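Local coordinates for major capsid protein (Faustovirus, PDB 5J7O) that probably forms the trimeric building block of the capsid of a large double-stranded DNA virus, each chain carrying a double jelly-roll, at residues 108-118 against 379-390; 173-181 against 283-293. All coordinates share one frame; numbering follows the deposited sequence.

Contact 1 of 2, residues 108-118 against 379-390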
ATOM      1  N   GLN B 108      20.599  -0.668  20.993  1.00 37.42           N
ATOM      2  CA  GLN B 108      21.562   0.041  20.160  1.00 37.58           C
ATOM      3  C   GLN B 108      22.691  -0.910  19.797  1.00 37.70           C
ATOM      4  O   GLN B 108      23.406  -1.394  20.680  1.00 39.63           O
ATOM      5  CB  GLN B 108      22.104   1.276  20.884  1.00 39.25           C
ATOM      6  CG  GLN B 108      22.682   2.337  19.967  1.00 40.25           C
ATOM      7  CD  GLN B 108      23.064   3.597  20.718  1.00 41.22           C
ATOM      8  OE1 GLN B 108      23.862   3.559  21.652  1.00 41.97           O
ATOM      9  NE2 GLN B 108      22.485   4.723  20.317  1.00 41.86           N
ATOM     10  N   LEU B 109      22.851  -1.173  18.504  1.00 38.26           N
ATOM     11  CA  LEU B 109      23.856  -2.098  17.999  1.00 39.92           C
ATOM     12  C   LEU B 109      24.886  -1.326  17.185  1.00 40.41           C
ATOM     13  O   LEU B 109      24.523  -0.541  16.302  1.00 40.72           O
ATOM     14  CB  LEU B 109      23.205  -3.194  17.153  1.00 39.65           C
ATOM     15  CG  LEU B 109      22.067  -3.933  17.862  1.00 41.17           C
ATOM     16  CD1 LEU B 109      21.375  -4.912  16.925  1.00 42.20           C
ATOM     17  CD2 LEU B 109      22.582  -4.647  19.103  1.00 40.24           C
ATOM     18  N   ALA B 110      26.163  -1.554  17.484  1.00 39.90           N
ATOM     19  CA  ALA B 110      27.232  -0.762  16.892  1.00 39.50           C
ATOM     20  C   ALA B 110      27.293  -0.956  15.382  1.00 37.34           C
ATOM     21  O   ALA B 110      26.973  -2.026  14.854  1.00 37.29           O
ATOM     22  CB  ALA B 110      28.576  -1.134  17.520  1.00 38.45           C
ATOM     23  N   ALA B 111      27.697   0.106  14.684  1.00 36.03           N
ATOM     24  CA  ALA B 111      27.982  -0.002  13.260  1.00 36.53           C
ATOM     25  C   ALA B 111      29.029  -1.080  13.030  1.00 38.70           C
ATOM     26  O   ALA B 111      29.978  -1.224  13.807  1.00 40.98           O
ATOM     27  CB  ALA B 111      28.464   1.341  12.709  1.00 35.64           C
ATOM     28  N   THR B 112      28.850  -1.855  11.964  1.00 38.15           N
ATOM     29  CA  THR B 112      29.614  -3.084  11.822  1.00 36.35           C
ATOM     30  C   THR B 112      29.870  -3.371  10.349  1.00 36.77           C
ATOM     31  O   THR B 112      29.141  -2.910   9.467  1.00 36.42           O
ATOM     32  CB  THR B 112      28.880  -4.255  12.490  1.00 34.34           C
ATOM     33  OG1 THR B 112      29.739  -5.399  12.553  1.00 35.20           O
ATOM     34  CG2 THR B 112      27.620  -4.607  11.717  1.00 33.02           C
ATOM     35  N   SER B 113      30.930  -4.136  10.099  1.00 37.64           N
ATOM     36  CA  SER B 113      31.314  -4.515   8.748  1.00 37.62           C
ATOM     37  C   SER B 113      31.985  -5.881   8.796  1.00 35.30           C
ATOM     38  O   SER B 113      32.370  -6.370   9.860  1.00 36.01           O
ATOM     39  CB  SER B 113      32.242  -3.475   8.113  1.00 39.45           C
ATOM     40  OG  SER B 113      33.500  -3.443   8.765  1.00 43.95           O
ATOM     41  N   ALA B 114      32.125  -6.490   7.623  1.00 34.85           N
ATOM     42  CA  ALA B 114      32.745  -7.800   7.525  1.00 36.10           C
ATOM     43  C   ALA B 114      34.266  -7.679   7.518  1.00 38.80           C
ATOM     44  O   ALA B 114      34.832  -6.613   7.261  1.00 40.87           O
ATOM     45  CB  ALA B 114      32.269  -8.528   6.269  1.00 34.05           C
ATOM     46  N   SER B 115      34.928  -8.795   7.809  1.00 38.42           N
ATOM     47  CA  SER B 115      36.382  -8.821   7.807  1.00 38.88           C
ATOM     48  C   SER B 115      36.910  -8.991   6.385  1.00 41.09           C
ATOM     49  O   SER B 115      36.188  -9.386   5.468  1.00 41.07           O
ATOM     50  CB  SER B 115      36.908  -9.944   8.704  1.00 36.85           C
ATOM     51  OG  SER B 115      36.598 -11.219   8.170  1.00 35.29           O
ATOM     52  N   ALA B 116      38.193  -8.683   6.213  1.00 42.02           N
ATOM     53  CA  ALA B 116      38.804  -8.754   4.893  1.00 43.75           C
ATOM     54  C   ALA B 116      38.998 -10.202   4.464  1.00 46.66           C
ATOM     55  O   ALA B 116      39.409 -11.055   5.256  1.00 50.53           O
ATOM     56  CB  ALA B 116      40.144  -8.019   4.887  1.00 43.08           C
ATOM     57  N   GLY B 117      38.704 -10.476   3.195  1.00 44.22           N
ATOM     58  CA  GLY B 117      38.834 -11.795   2.622  1.00 43.62           C
ATOM     59  C   GLY B 117      39.555 -11.744   1.287  1.00 43.21           C
ATOM     60  O   GLY B 117      40.355 -10.844   1.018  1.00 42.61           O
ATOM     61  N   THR B 118      39.256 -12.731   0.445  1.00 42.11           N
ATOM     62  CA  THR B 118      39.894 -12.847  -0.857  1.00 42.14           C
ATOM     63  C   THR B 118      38.858 -13.186  -1.917  1.00 42.57           C
ATOM     64  O   THR B 118      37.746 -13.628  -1.616  1.00 42.21           O
ATOM     65  CB  THR B 118      40.999 -13.913  -0.865  1.00 41.15           C
ATOM     66  OG1 THR B 118      40.522 -15.107  -0.231  1.00 39.81           O
ATOM     67  CG2 THR B 118      42.236 -13.412  -0.139  1.00 40.47           C
ATOM     68  N   SER B 379      35.876 -15.272   0.077  1.00 43.15           N
ATOM     69  CA  SER B 379      36.324 -16.303   1.002  1.00 44.15           C
ATOM     70  C   SER B 379      36.933 -15.671   2.247  1.00 41.86           C
ATOM     71  O   SER B 379      37.712 -14.718   2.161  1.00 40.58           O
ATOM     72  CB  SER B 379      37.344 -17.220   0.327  1.00 46.85           C
ATOM     73  OG  SER B 379      36.786 -17.857  -0.811  1.00 50.10           O
ATOM     74  N   GLY B 380      36.569 -16.203   3.410  1.00 42.46           N
ATOM     75  CA  GLY B 380      37.153 -15.740   4.654  1.00 44.92           C
ATOM     76  C   GLY B 380      36.748 -14.345   5.075  1.00 44.12           C
ATOM     77  O   GLY B 380      37.497 -13.683   5.800  1.00 45.35           O
ATOM     78  N   SER B 381      35.583 -13.874   4.636  1.00 41.16           N
ATOM     79  CA  SER B 381      35.040 -12.583   5.047  1.00 40.07           C
ATOM     80  C   SER B 381      33.753 -12.848   5.816  1.00 37.41           C
ATOM     81  O   SER B 381      32.755 -13.283   5.230  1.00 35.54           O
ATOM     82  CB  SER B 381      34.796 -11.678   3.840  1.00 39.87           C
ATOM     83  OG  SER B 381      34.374 -10.387   4.246  1.00 39.59           O
ATOM     84  N   SER B 382      33.776 -12.593   7.122  1.00 36.84           N
ATOM     85  CA  SER B 382      32.687 -12.965   8.015  1.00 38.63           C
ATOM     86  C   SER B 382      32.298 -11.771   8.880  1.00 37.89           C
ATOM     87  O   SER B 382      32.929 -10.711   8.841  1.00 39.19           O
ATOM     88  CB  SER B 382      33.080 -14.164   8.886  1.00 40.80           C
ATOM     89  OG  SER B 382      34.260 -13.891   9.621  1.00 44.79           O
ATOM     90  N   ILE B 383      31.241 -11.959   9.677  1.00 36.14           N
ATOM     91  CA  ILE B 383      30.742 -10.877  10.520  1.00 37.06           C
ATOM     92  C   ILE B 383      31.691 -10.636  11.690  1.00 41.70           C
ATOM     93  O   ILE B 383      32.465 -11.509  12.101  1.00 42.81           O
ATOM     94  CB  ILE B 383      29.318 -11.180  11.014  1.00 35.65           C
ATOM     95  CG1 ILE B 383      29.312 -12.421  11.910  1.00 34.93           C
ATOM     96  CG2 ILE B 383      28.374 -11.366   9.836  1.00 33.07           C
ATOM     97  CD1 ILE B 383      27.941 -12.784  12.443  1.00 34.67           C
ATOM     98  N   ASP B 384      31.624  -9.423  12.236  1.00 44.16           N
ATOM     99  CA  ASP B 384      32.460  -9.035  13.368  1.00 44.64           C
ATOM    100  C   ASP B 384      31.821  -9.551  14.652  1.00 43.64           C
ATOM    101  O   ASP B 384      30.804  -9.016  15.108  1.00 44.74           O
ATOM    102  CB  ASP B 384      32.632  -7.518  13.408  1.00 45.13           C
ATOM    103  CG  ASP B 384      33.720  -7.076  14.372  1.00 48.15           C
ATOM    104  OD1 ASP B 384      34.195  -7.907  15.174  1.00 50.17           O
ATOM    105  OD2 ASP B 384      34.101  -5.886  14.332  1.00 50.41           O
ATOM    106  N   GLY B 385      32.419 -10.587  15.238  1.00 43.12           N
ATOM    107  CA  GLY B 385      31.900 -11.172  16.463  1.00 45.60           C
ATOM    108  C   GLY B 385      32.067 -10.310  17.697  1.00 48.59           C
ATOM    109  O   GLY B 385      31.519 -10.658  18.748  1.00 50.48           O
ATOM    110  N   THR B 386      32.808  -9.208  17.600  1.00 47.80           N
ATOM    111  CA  THR B 386      32.975  -8.280  18.708  1.00 46.87           C
ATOM    112  C   THR B 386      32.023  -7.094  18.626  1.00 46.50           C
ATOM    113  O   THR B 386      32.203  -6.119  19.362  1.00 47.01           O
ATOM    114  CB  THR B 386      34.419  -7.778  18.777  1.00 46.72           C
ATOM    115  OG1 THR B 386      34.769  -7.137  17.544  1.00 48.79           O
ATOM    116  CG2 THR B 386      35.377  -8.932  19.038  1.00 45.75           C
ATOM    117  N   GLN B 387      31.024  -7.152  17.745  1.00 45.25           N
ATOM    118  CA  GLN B 387      30.053  -6.070  17.641  1.00 44.12           C
ATOM    119  C   GLN B 387      29.312  -5.910  18.960  1.00 44.13           C
ATOM    120  O   GLN B 387      28.685  -6.854  19.451  1.00 42.79           O
ATOM    121  CB  GLN B 387      29.067  -6.342  16.508  1.00 43.09           C
ATOM    122  CG  GLN B 387      28.104  -5.192  16.259  1.00 41.76           C
ATOM    123  CD  GLN B 387      26.804  -5.642  15.627  1.00 39.71           C
ATOM    124  OE1 GLN B 387      26.468  -6.826  15.649  1.00 40.02           O
ATOM    125  NE2 GLN B 387      26.062  -4.696  15.064  1.00 38.48           N
ATOM    126  N   ALA B 388      29.384  -4.714  19.531  1.00 44.88           N
ATOM    127  CA  ALA B 388      28.877  -4.472  20.870  1.00 44.49           C
ATOM    128  C   ALA B 388      27.419  -4.031  20.844  1.00 42.02           C
ATOM    129  O   ALA B 388      26.960  -3.375  19.905  1.00 39.84           O
ATOM    130  CB  ALA B 388      29.720  -3.411  21.578  1.00 46.93           C
ATOM    131  N   VAL B 389      26.690  -4.417  21.889  1.00 42.29           N
ATOM    132  CA  VAL B 389      25.395  -3.818  22.201  1.00 39.52           C
ATOM    133  C   VAL B 389      25.698  -2.546  22.988  1.00 38.39           C
ATOM    134  O   VAL B 389      26.002  -2.596  24.180  1.00 39.26           O
ATOM    135  CB  VAL B 389      24.489  -4.772  22.984  1.00 36.25           C
ATOM    136  CG1 VAL B 389      23.217  -4.058  23.418  1.00 36.27           C
ATOM    137  CG2 VAL B 389      24.157  -5.997  22.146  1.00 34.63           C
ATOM    138  N   GLN B 390      25.635  -1.399  22.313  1.00 37.64           N
ATOM    139  CA  GLN B 390      26.123  -0.158  22.899  1.00 41.35           C
ATOM    140  C   GLN B 390      25.197   0.405  23.968  1.00 43.96           C
ATOM    141  O   GLN B 390      25.665   1.144  24.840  1.00 44.79           O
ATOM    142  CB  GLN B 390      26.345   0.881  21.798  1.00 42.96           C
ATOM    143  CG  GLN B 390      27.364   0.442  20.759  1.00 43.94           C
ATOM    144  CD  GLN B 390      27.655   1.514  19.731  1.00 43.11           C
ATOM    145  OE1 GLN B 390      26.759   1.970  19.020  1.00 42.82           O
ATOM    146  NE2 GLN B 390      28.916   1.925  19.649  1.00 42.96           N
TER
HETATM  147  O   HOH W   1      30.494  -7.648  10.885  1.00 32.20           O

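Contact 2 of 2, residues 173-181 against 283-293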
ATOM      1  N   ASN B 173      33.075  -8.966   1.980  1.00 37.97           N
ATOM      2  CA  ASN B 173      31.638  -9.161   1.907  1.00 37.06           C
ATOM      3  C   ASN B 173      30.904  -7.976   2.529  1.00 36.11           C
ATOM      4  O   ASN B 173      31.460  -7.207   3.317  1.00 38.02           O
ATOM      5  CB  ASN B 173      31.233 -10.450   2.620  1.00 37.49           C
ATOM      6  CG  ASN B 173      31.670 -11.696   1.873  1.00 38.27           C
ATOM      7  OD1 ASN B 173      31.684 -11.724   0.643  1.00 39.08           O
ATOM      8  ND2 ASN B 173      32.021 -12.740   2.617  1.00 37.93           N
ATOM      9  N   PHE B 174      29.637  -7.835   2.158  1.00 34.75           N
ATOM     10  CA  PHE B 174      28.759  -6.868   2.793  1.00 33.95           C
ATOM     11  C   PHE B 174      28.036  -7.519   3.970  1.00 34.24           C
ATOM     12  O   PHE B 174      28.072  -8.737   4.160  1.00 36.19           O
ATOM     13  CB  PHE B 174      27.752  -6.301   1.789  1.00 32.95           C
ATOM     14  CG  PHE B 174      28.340  -5.298   0.830  1.00 33.82           C
ATOM     15  CD1 PHE B 174      29.692  -4.991   0.859  1.00 35.19           C
ATOM     16  CD2 PHE B 174      27.534  -4.652  -0.092  1.00 35.56           C
ATOM     17  CE1 PHE B 174      30.228  -4.068  -0.022  1.00 35.91           C
ATOM     18  CE2 PHE B 174      28.063  -3.727  -0.973  1.00 37.02           C
ATOM     19  CZ  PHE B 174      29.412  -3.434  -0.937  1.00 36.59           C
ATOM     20  N   VAL B 175      27.376  -6.689   4.772  1.00 32.59           N
ATOM     21  CA  VAL B 175      26.626  -7.167   5.924  1.00 33.45           C
ATOM     22  C   VAL B 175      25.181  -6.715   5.800  1.00 34.20           C
ATOM     23  O   VAL B 175      24.872  -5.678   5.201  1.00 32.86           O
ATOM     24  CB  VAL B 175      27.235  -6.692   7.261  1.00 33.07           C
ATOM     25  CG1 VAL B 175      28.542  -7.421   7.535  1.00 32.83           C
ATOM     26  CG2 VAL B 175      27.456  -5.192   7.243  1.00 33.86           C
ATOM     27  N   ARG B 176      24.288  -7.520   6.365  1.00 34.98           N
ATOM     28  CA  ARG B 176      22.866  -7.234   6.370  1.00 33.89           C
ATOM     29  C   ARG B 176      22.285  -7.744   7.676  1.00 32.43           C
ATOM     30  O   ARG B 176      22.832  -8.661   8.296  1.00 31.45           O
ATOM     31  CB  ARG B 176      22.148  -7.898   5.192  1.00 33.68           C
ATOM     32  CG  ARG B 176      21.359  -9.134   5.580  1.00 34.51           C
ATOM     33  CD  ARG B 176      21.060  -9.997   4.371  1.00 35.53           C
ATOM     34  NE  ARG B 176      20.247  -9.311   3.369  1.00 38.40           N
ATOM     35  CZ  ARG B 176      20.175  -9.672   2.089  1.00 40.66           C
ATOM     36  NH1 ARG B 176      20.880 -10.705   1.644  1.00 43.09           N
ATOM     37  NH2 ARG B 176      19.404  -8.998   1.249  1.00 40.13           N
ATOM     38  N   TYR B 177      21.174  -7.148   8.089  1.00 34.02           N
ATOM     39  CA  TYR B 177      20.395  -7.664   9.202  1.00 33.37           C
ATOM     40  C   TYR B 177      19.282  -8.572   8.693  1.00 35.21           C
ATOM     41  O   TYR B 177      18.786  -8.417   7.574  1.00 35.66           O
ATOM     42  CB  TYR B 177      19.803  -6.523  10.035  1.00 31.96           C
ATOM     43  CG  TYR B 177      20.781  -5.928  11.021  1.00 31.45           C
ATOM     44  CD1 TYR B 177      21.592  -4.857  10.667  1.00 29.99           C
ATOM     45  CD2 TYR B 177      20.906  -6.450  12.302  1.00 30.79           C
ATOM     46  CE1 TYR B 177      22.497  -4.315  11.567  1.00 31.17           C
ATOM     47  CE2 TYR B 177      21.808  -5.916  13.208  1.00 30.99           C
ATOM     48  CZ  TYR B 177      22.599  -4.850  12.834  1.00 31.44           C
ATOM     49  OH  TYR B 177      23.495  -4.320  13.735  1.00 30.47           O
ATOM     50  N   CYS B 178      18.900  -9.534   9.526  1.00 35.94           N
ATOM     51  CA  CYS B 178      17.730 -10.337   9.217  1.00 33.15           C
ATOM     52  C   CYS B 178      16.486  -9.452   9.211  1.00 31.56           C
ATOM     53  O   CYS B 178      16.477  -8.346   9.758  1.00 31.35           O
ATOM     54  CB  CYS B 178      17.575 -11.466  10.226  1.00 33.63           C
ATOM     55  SG  CYS B 178      17.076 -10.927  11.875  1.00 36.25           S
ATOM     56  N   GLU B 179      15.440  -9.929   8.545  1.00 31.46           N
ATOM     57  CA  GLU B 179      14.193  -9.179   8.521  1.00 31.16           C
ATOM     58  C   GLU B 179      13.581  -9.148   9.913  1.00 28.29           C
ATOM     59  O   GLU B 179      13.604 -10.144  10.644  1.00 23.53           O
ATOM     60  CB  GLU B 179      13.216  -9.784   7.516  1.00 32.64           C
ATOM     61  CG  GLU B 179      13.562  -9.463   6.073  1.00 34.15           C
ATOM     62  CD  GLU B 179      12.438  -9.790   5.115  1.00 37.41           C
ATOM     63  OE1 GLU B 179      11.691 -10.753   5.383  1.00 37.40           O
ATOM     64  OE2 GLU B 179      12.296  -9.077   4.099  1.00 39.62           O
ATOM     65  N   TYR B 180      13.057  -7.983  10.279  1.00 25.96           N
ATOM     66  CA  TYR B 180      12.496  -7.738  11.602  1.00 27.81           C
ATOM     67  C   TYR B 180      13.484  -8.105  12.713  1.00 31.17           C
ATOM     68  O   TYR B 180      13.201  -8.971  13.546  1.00 32.59           O
ATOM     69  CB  TYR B 180      11.182  -8.486  11.770  1.00 25.81           C
ATOM     70  CG  TYR B 180      10.192  -8.120  10.689  1.00 26.18           C
ATOM     71  CD1 TYR B 180       9.509  -6.914  10.735  1.00 27.78           C
ATOM     72  CD2 TYR B 180       9.962  -8.963   9.609  1.00 24.87           C
ATOM     73  CE1 TYR B 180       8.612  -6.562   9.749  1.00 28.99           C
ATOM     74  CE2 TYR B 180       9.065  -8.618   8.616  1.00 27.21           C
ATOM     75  CZ  TYR B 180       8.393  -7.416   8.692  1.00 29.73           C
ATOM     76  OH  TYR B 180       7.498  -7.063   7.710  1.00 32.38           O
ATOM     77  N   PRO B 181      14.654  -7.453  12.756  1.00 29.67           N
ATOM     78  CA  PRO B 181      15.656  -7.830  13.767  1.00 29.46           C
ATOM     79  C   PRO B 181      15.167  -7.632  15.187  1.00 30.79           C
ATOM     80  O   PRO B 181      15.515  -8.421  16.073  1.00 33.69           O
ATOM     81  CB  PRO B 181      16.847  -6.913  13.446  1.00 30.59           C
ATOM     82  CG  PRO B 181      16.560  -6.321  12.093  1.00 31.15           C
ATOM     83  CD  PRO B 181      15.076  -6.286  11.967  1.00 29.82           C
ATOM     84  N   ALA B 283      18.516  -1.608   7.059  1.00 36.17           N
ATOM     85  CA  ALA B 283      19.228  -2.655   7.783  1.00 35.37           C
ATOM     86  C   ALA B 283      19.249  -3.977   7.026  1.00 35.03           C
ATOM     87  O   ALA B 283      20.172  -4.779   7.215  1.00 35.53           O
ATOM     88  CB  ALA B 283      18.608  -2.850   9.165  1.00 34.07           C
ATOM     89  N   GLN B 284      18.257  -4.230   6.173  1.00 33.57           N
ATOM     90  CA  GLN B 284      18.197  -5.491   5.443  1.00 34.44           C
ATOM     91  C   GLN B 284      18.939  -5.453   4.114  1.00 36.11           C
ATOM     92  O   GLN B 284      19.216  -6.517   3.547  1.00 35.83           O
ATOM     93  CB  GLN B 284      16.740  -5.899   5.199  1.00 32.24           C
ATOM     94  CG  GLN B 284      16.043  -6.483   6.419  1.00 29.82           C
ATOM     95  CD  GLN B 284      15.721  -5.441   7.474  1.00 29.22           C
ATOM     96  OE1 GLN B 284      15.312  -4.325   7.154  1.00 29.51           O
ATOM     97  NE2 GLN B 284      15.905  -5.802   8.737  1.00 27.65           N
ATOM     98  N   THR B 285      19.264  -4.271   3.608  1.00 37.63           N
ATOM     99  CA  THR B 285      20.002  -4.164   2.353  1.00 36.45           C
ATOM    100  C   THR B 285      21.496  -4.328   2.615  1.00 38.18           C
ATOM    101  O   THR B 285      22.044  -3.641   3.483  1.00 39.80           O
ATOM    102  CB  THR B 285      19.726  -2.820   1.681  1.00 36.88           C
ATOM    103  OG1 THR B 285      18.364  -2.774   1.238  1.00 38.53           O
ATOM    104  CG2 THR B 285      20.645  -2.617   0.487  1.00 36.16           C
ATOM    105  N   PRO B 286      22.178  -5.222   1.898  1.00 38.41           N
ATOM    106  CA  PRO B 286      23.604  -5.459   2.171  1.00 38.57           C
ATOM    107  C   PRO B 286      24.440  -4.219   1.888  1.00 39.27           C
ATOM    108  O   PRO B 286      24.311  -3.588   0.838  1.00 40.05           O
ATOM    109  CB  PRO B 286      23.960  -6.609   1.220  1.00 39.26           C
ATOM    110  CG  PRO B 286      22.649  -7.230   0.845  1.00 38.09           C
ATOM    111  CD  PRO B 286      21.660  -6.109   0.844  1.00 36.99           C
ATOM    112  N   LYS B 287      25.309  -3.878   2.839  1.00 38.30           N
ATOM    113  CA  LYS B 287      26.153  -2.696   2.735  1.00 36.37           C
ATOM    114  C   LYS B 287      27.562  -3.031   3.197  1.00 36.93           C
ATOM    115  O   LYS B 287      27.769  -3.946   3.999  1.00 37.38           O
ATOM    116  CB  LYS B 287      25.608  -1.532   3.572  1.00 36.00           C
ATOM    117  CG  LYS B 287      24.210  -1.079   3.195  1.00 37.09           C
ATOM    118  CD  LYS B 287      23.756   0.070   4.078  1.00 38.69           C
ATOM    119  CE  LYS B 287      22.371   0.555   3.686  1.00 41.12           C
ATOM    120  NZ  LYS B 287      21.958   1.746   4.478  1.00 43.21           N
ATOM    121  N   ALA B 288      28.535  -2.272   2.680  1.00 35.02           N
ATOM    122  CA  ALA B 288      29.905  -2.397   3.168  1.00 34.19           C
ATOM    123  C   ALA B 288      29.973  -2.134   4.666  1.00 34.32           C
ATOM    124  O   ALA B 288      30.707  -2.813   5.394  1.00 31.20           O
ATOM    125  CB  ALA B 288      30.825  -1.440   2.410  1.00 33.29           C
ATOM    126  N   THR B 289      29.206  -1.156   5.145  1.00 35.49           N
ATOM    127  CA  THR B 289      29.073  -0.885   6.570  1.00 35.86           C
ATOM    128  C   THR B 289      27.607  -0.629   6.875  1.00 36.35           C
ATOM    129  O   THR B 289      26.999   0.270   6.287  1.00 35.58           O
ATOM    130  CB  THR B 289      29.923   0.316   6.996  1.00 35.75           C
ATOM    131  OG1 THR B 289      31.313   0.005   6.839  1.00 38.83           O
ATOM    132  CG2 THR B 289      29.648   0.670   8.452  1.00 33.83           C
ATOM    133  N   GLN B 290      27.040  -1.426   7.776  1.00 37.96           N
ATOM    134  CA  GLN B 290      25.712  -1.145   8.300  1.00 38.62           C
ATOM    135  C   GLN B 290      25.819  -0.102   9.403  1.00 39.93           C
ATOM    136  O   GLN B 290      26.682  -0.201  10.281  1.00 39.87           O
ATOM    137  CB  GLN B 290      25.057  -2.421   8.834  1.00 38.47           C
ATOM    138  CG  GLN B 290      24.456  -3.317   7.759  1.00 36.94           C
ATOM    139  CD  GLN B 290      23.149  -2.781   7.207  1.00 35.34           C
ATOM    140  OE1 GLN B 290      22.546  -1.871   7.777  1.00 35.80           O
ATOM    141  NE2 GLN B 290      22.703  -3.346   6.092  1.00 34.87           N
ATOM    142  N   GLU B 291      24.950   0.903   9.351  1.00 42.19           N
ATOM    143  CA  GLU B 291      24.987   1.970  10.336  1.00 46.92           C
ATOM    144  C   GLU B 291      24.519   1.456  11.695  1.00 44.34           C
ATOM    145  O   GLU B 291      23.974   0.355  11.824  1.00 43.03           O
ATOM    146  CB  GLU B 291      24.120   3.143   9.883  1.00 53.61           C
ATOM    147  CG  GLU B 291      24.304   3.520   8.426  1.00 60.37           C
ATOM    148  CD  GLU B 291      23.587   4.804   8.065  1.00 67.62           C
ATOM    149  OE1 GLU B 291      23.514   5.128   6.861  1.00 72.59           O
ATOM    150  OE2 GLU B 291      23.096   5.490   8.987  1.00 68.85           O
ATOM    151  N   GLN B 292      24.744   2.275  12.721  1.00 42.60           N
ATOM    152  CA  GLN B 292      24.290   1.943  14.065  1.00 39.21           C
ATOM    153  C   GLN B 292      22.781   1.735  14.071  1.00 38.13           C
ATOM    154  O   GLN B 292      22.016   2.668  13.812  1.00 40.24           O
ATOM    155  CB  GLN B 292      24.680   3.052  15.040  1.00 38.24           C
ATOM    156  CG  GLN B 292      24.170   2.837  16.457  1.00 38.54           C
ATOM    157  CD  GLN B 292      24.392   4.046  17.346  1.00 38.77           C
ATOM    158  OE1 GLN B 292      23.563   4.956  17.394  1.00 40.34           O
ATOM    159  NE2 GLN B 292      25.512   4.059  18.058  1.00 37.08           N
ATOM    160  N   LEU B 293      22.357   0.509  14.361  1.00 35.50           N
ATOM    161  CA  LEU B 293      20.940   0.172  14.347  1.00 34.79           C
ATOM    162  C   LEU B 293      20.315   0.541  15.687  1.00 32.50           C
ATOM    163  O   LEU B 293      20.733   0.037  16.735  1.00 29.25           O
ATOM    164  CB  LEU B 293      20.748  -1.312  14.046  1.00 35.41           C
ATOM    165  CG  LEU B 293      19.305  -1.763  13.813  1.00 34.93           C
ATOM    166  CD1 LEU B 293      18.691  -0.999  12.651  1.00 32.59           C
ATOM    167  CD2 LEU B 293      19.243  -3.262  13.563  1.00 35.76           C
TER
HETATM  168  O   HOH W   2      25.338  -2.293  12.797  1.00 30.57           O

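Contact 1 of 2, residues 108-118 against 379-390
Gln387 reaches across to Ala110 and Thr112 in the buried part of the contact. With CG anti to its own backbone N (chi1 -175°) and the chain running out extended, its amide arrives where NE2 gives Ala110 O a nearly straight bond of 2.8 Å, in the planes of both the amide and the carbonyl. NE2 also bonds to Tyr177 OH, while OE1 is held by Tyr85 and Gln329, which fixes the flip of this buried amide. Thr112 crosses it at about a right angle, CG2 lying 3.7 Å from Gln387 NE2. Leu109 and Val389 point the same way from a non-hydrogen-bonded antiparallel pair, their CD2 and CG2 methyls 3.7 Å apart. This pair closes the ends of strands 99-109 and 389-401, neighbours in a sheet of what is probably the first jelly roll; beyond it both segments leave the sheet as loops. The other side of Ala110 is more open to solvent, though the Gln390 amide still lies along its methyl, CD 3.6 Å from Ala110 CB, and its OE1 bonds to Gln292. Farther out, a water joins Thr112 OG1 and Ser113 O to Asp384 N. Toward the far end, where exposure rises at Ser382 and Gly380, contact is mostly backbone: Ser115 N bonds to Ser382 O (3.0 Å), and Thr118 and Ser379 form a single hydrogen-bonded antiparallel pair.

Contact 2 of 2, residues 173-181 against 283-293
Val175 and Lys287 form a single antiparallel hydrogen-bonded pair, Val175 N to Lys287 O at 2.9 Å and Lys287 N to Val175 O at 3.0 Å, and two residues along strand 174-177 Tyr177 N takes Ala283 O. Tyr177 and Gln284 bury the most surface. Leu293 faces the tyrosine ring and sets its CD2 methyl over the middle, 3.6 Å from the Tyr177 centroid and 8° off the normal, a CH-pi contact, while Ala283 O lies at the ring edge in its plane. The Tyr177 hydroxyl is held too: it donates to a water that in turn donates to Glu291 O, and it accepts the hydrogen bond from Gln387 NE2. At the other end of the strand, Phe174 lays one ring face on the backbone of Lys287 and Ala288, with Ala288 N over its centre; Leu238 of the third subunit also packs on this phenylalanine. Pro286 flanks the Arg176 chain, its CG covering the middle of the guanidinium face. The arginine chain, bent at chi3 (-61°), brings NE to Gln284 O at 3.0 Å, the carbonyl meeting the edge of the group. Gln284 in turn bends at chi2 (73°) to lead its NE2 to Cys178 O, 2.8 Å away and well above that carbonyl's plane; its OE1 goes to Glu229 N, so both ends of the buried amide are satisfied. Gln290 packs its CG on Val175 CG2 and adds a weak bond from NE2 to Val175 O. The loop linking strands 273-280 and 293-298 thus lies along the edge of strand 170-177 away from strand 333-336, past where strand 116-118 pairs: a loop edge-pairing with a strand of a double jelly-roll capsid protein, beside the third subunit.

The centres of the two contacts lie about 10 Å apart, and along the chain the order is 108-118, 173-181, 283-293, 379-390, so both partners of contact 2 fall between those of contact 1. They share a small antiparallel sheet, in which strand 116-118 lies beside strand 170-177, and they meet again where strand 99-109 pairs with strands 293-298 and 389-401. Direct bridges are probable hydrogen bonds from Gln292 NE2 to Gln390 OE1 (2.6 Å) and from Asn173 ND2 to Ser381 O (2.8 Å). Four parts far apart in sequence thus come together around strands 99-109 and 170-177, more buried at contact 2 and more solvent-exposed at contact 1.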